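Local atomic coordinates of uncharacterized protein (Pyrobaculum aerophilum, PDB entry 2ZYZ), a protein that is probably the structural subunit of a splicing endonuclease and may bind nucleic acid. Residues 40-43 and 47-50. Sequence-based numbering, arbitrary orientation.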
ATOM      1  N   ILE C  40     -15.661 -17.271  24.494  1.00 28.78           N
ATOM      2  CA  ILE C  40     -17.051 -17.312  24.923  1.00 29.51           C
ATOM      3  C   ILE C  40     -17.845 -18.225  24.020  1.00 30.40           C
ATOM      4  O   ILE C  40     -18.467 -19.130  24.480  1.00 30.58           O
ATOM      5  CB  ILE C  40     -17.714 -15.920  24.966  1.00 29.22           C
ATOM      6  CG1 ILE C  40     -16.989 -14.986  25.916  1.00 29.05           C
ATOM      7  CG2 ILE C  40     -19.171 -16.014  25.251  1.00 29.53           C
ATOM      8  CD1 ILE C  40     -16.789 -15.521  27.163  1.00 31.17           C
ATOM      9  N   GLU C  41     -17.744 -18.016  22.721  1.00 30.10           N
ATOM     10  CA  GLU C  41     -18.516 -18.747  21.747  1.00 31.65           C
ATOM     11  C   GLU C  41     -17.858 -18.726  20.366  1.00 31.71           C
ATOM     12  O   GLU C  41     -17.404 -17.709  19.912  1.00 29.96           O
ATOM     13  CB  GLU C  41     -19.934 -18.212  21.675  1.00 31.65           C
ATOM     14  CG  GLU C  41     -20.881 -19.163  21.040  1.00 36.02           C
ATOM     15  CD  GLU C  41     -22.142 -18.513  20.609  1.00 40.69           C
ATOM     16  OE1 GLU C  41     -22.253 -17.311  20.760  1.00 42.41           O
ATOM     17  OE2 GLU C  41     -23.025 -19.195  20.112  1.00 43.00           O
ATOM     18  N   GLN C  42     -17.828 -19.869  19.711  1.00 32.02           N
ATOM     19  CA  GLN C  42     -17.426 -19.902  18.330  1.00 33.59           C
ATOM     20  C   GLN C  42     -18.612 -19.832  17.447  1.00 34.51           C
ATOM     21  O   GLN C  42     -19.474 -20.662  17.552  1.00 35.21           O
ATOM     22  CB  GLN C  42     -16.590 -21.131  18.046  1.00 34.15           C
ATOM     23  CG  GLN C  42     -15.955 -21.140  16.701  1.00 36.36           C
ATOM     24  CD  GLN C  42     -14.597 -20.514  16.745  1.00 39.56           C
ATOM     25  OE1 GLN C  42     -13.961 -20.602  17.749  1.00 41.82           O
ATOM     26  NE2 GLN C  42     -14.142 -19.918  15.651  1.00 38.11           N
ATOM     27  N   LEU C  43     -18.682 -18.804  16.601  1.00 34.32           N
ATOM     28  CA  LEU C  43     -19.834 -18.530  15.773  1.00 35.71           C
ATOM     29  C   LEU C  43     -19.724 -19.146  14.414  1.00 36.76           C
ATOM     30  O   LEU C  43     -20.685 -19.379  13.744  1.00 36.92           O
ATOM     31  CB  LEU C  43     -20.114 -17.041  15.609  1.00 35.47           C
ATOM     32  CG  LEU C  43     -20.345 -16.304  16.902  1.00 35.37           C
ATOM     33  CD1 LEU C  43     -20.710 -14.916  16.669  1.00 34.13           C
ATOM     34  CD2 LEU C  43     -21.463 -16.956  17.622  1.00 36.36           C
ATOM     35  N   ILE C  47     -14.872 -16.736  13.048  1.00 25.97           N
ATOM     36  CA  ILE C  47     -15.570 -15.765  13.867  1.00 23.24           C
ATOM     37  C   ILE C  47     -15.868 -16.296  15.268  1.00 22.86           C
ATOM     38  O   ILE C  47     -16.384 -17.334  15.405  1.00 21.86           O
ATOM     39  CB  ILE C  47     -16.853 -15.317  13.211  1.00 23.98           C
ATOM     40  CG1 ILE C  47     -16.594 -14.798  11.807  1.00 21.94           C
ATOM     41  CG2 ILE C  47     -17.501 -14.312  14.023  1.00 23.85           C
ATOM     42  CD1 ILE C  47     -17.748 -14.486  11.067  1.00 23.58           C
ATOM     43  N   PHE C  48     -15.494 -15.547  16.278  1.00 20.27           N
ATOM     44  CA  PHE C  48     -15.742 -15.958  17.639  1.00 20.16           C
ATOM     45  C   PHE C  48     -15.891 -14.771  18.566  1.00 21.11           C
ATOM     46  O   PHE C  48     -15.553 -13.719  18.201  1.00 19.67           O
ATOM     47  CB  PHE C  48     -14.704 -16.913  18.179  1.00 20.93           C
ATOM     48  CG  PHE C  48     -13.331 -16.360  18.229  1.00 20.68           C
ATOM     49  CD1 PHE C  48     -12.845 -15.782  19.363  1.00 19.17           C
ATOM     50  CD2 PHE C  48     -12.497 -16.435  17.140  1.00 21.48           C
ATOM     51  CE1 PHE C  48     -11.619 -15.315  19.408  1.00 20.00           C
ATOM     52  CE2 PHE C  48     -11.255 -15.953  17.225  1.00 20.61           C
ATOM     53  CZ  PHE C  48     -10.833 -15.368  18.368  1.00 20.39           C
ATOM     54  N   ILE C  49     -16.433 -15.002  19.750  1.00 21.50           N
ATOM     55  CA  ILE C  49     -16.533 -13.992  20.780  1.00 20.74           C
ATOM     56  C   ILE C  49     -15.578 -14.350  21.878  1.00 20.99           C
ATOM     57  O   ILE C  49     -15.551 -15.468  22.288  1.00 20.50           O
ATOM     58  CB  ILE C  49     -17.948 -13.940  21.371  1.00 21.35           C
ATOM     59  CG1 ILE C  49     -18.944 -13.665  20.276  1.00 20.03           C
ATOM     60  CG2 ILE C  49     -18.057 -12.860  22.456  1.00 22.34           C
ATOM     61  CD1 ILE C  49     -20.323 -13.799  20.632  1.00 24.89           C
ATOM     62  N   ALA C  50     -14.825 -13.381  22.371  1.00 21.22           N
ATOM     63  CA  ALA C  50     -13.972 -13.595  23.505  1.00 21.27           C
ATOM     64  C   ALA C  50     -14.043 -12.389  24.401  1.00 23.69           C
ATOM     65  O   ALA C  50     -14.447 -11.373  23.983  1.00 22.03           O
ATOM     66  CB  ALA C  50     -12.618 -13.839  23.111  1.00 22.50           C
TER
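A classic beta bulge marks the hairpin of strands 38-44 and 47-51, where Ile40 and Glu41 both face Ile49 across an antiparallel pairing. The carbonyl of Ile49 is shared by two amides. Ile40 N, the stronger donor, comes in at 2.9 Å from Ile49 O, tilted 24° from the carbonyl plane. Glu41 N makes a weak bond to the same Ile49 O at 3.4 Å. Returning across the pair, Ile49 N donates to Glu41 O at 2.9 Å. Towards the turn, Leu43 N bonds to Ile47 O.

The two faces of the hairpin differ in character. On one, Glu41 and Ile49 run side by side in the same direction, and the extended acid brings OE1 within 4.0 Å of Ile49 CD1. The same methyl meets Leu43 CD1 at 4.1 Å, while the other branch, CG2, turned anti to the backbone N, packs 4.0 Å from Ile40 CB. Cut back to an alanine, this isoleucine position would probably leave Leu43 CD1 without its apolar partner and thin the packing on Ile40. On the other face, in the non-hydrogen-bonded pair, the Gln42 amide slants past Phe48, its plane 37° from that of the ring. A bend at chi2 (91°) brings OE1 of Gln42 to 3.8 Å from Phe48 CB, while its NE2 is hydrogen-bonded to Asp44 O. The Phe48 ring reaches inward to meet Phe29 of helix 23-34 and Phe58 of strand 55-62.

Strand 38-44 is outermost within the chain and strand 47-51 continues the sheet to 55-62, so the arrangement is that of a bulged antiparallel edge hairpin in a mixed alpha/beta domain, with a helix packed against its aromatic face.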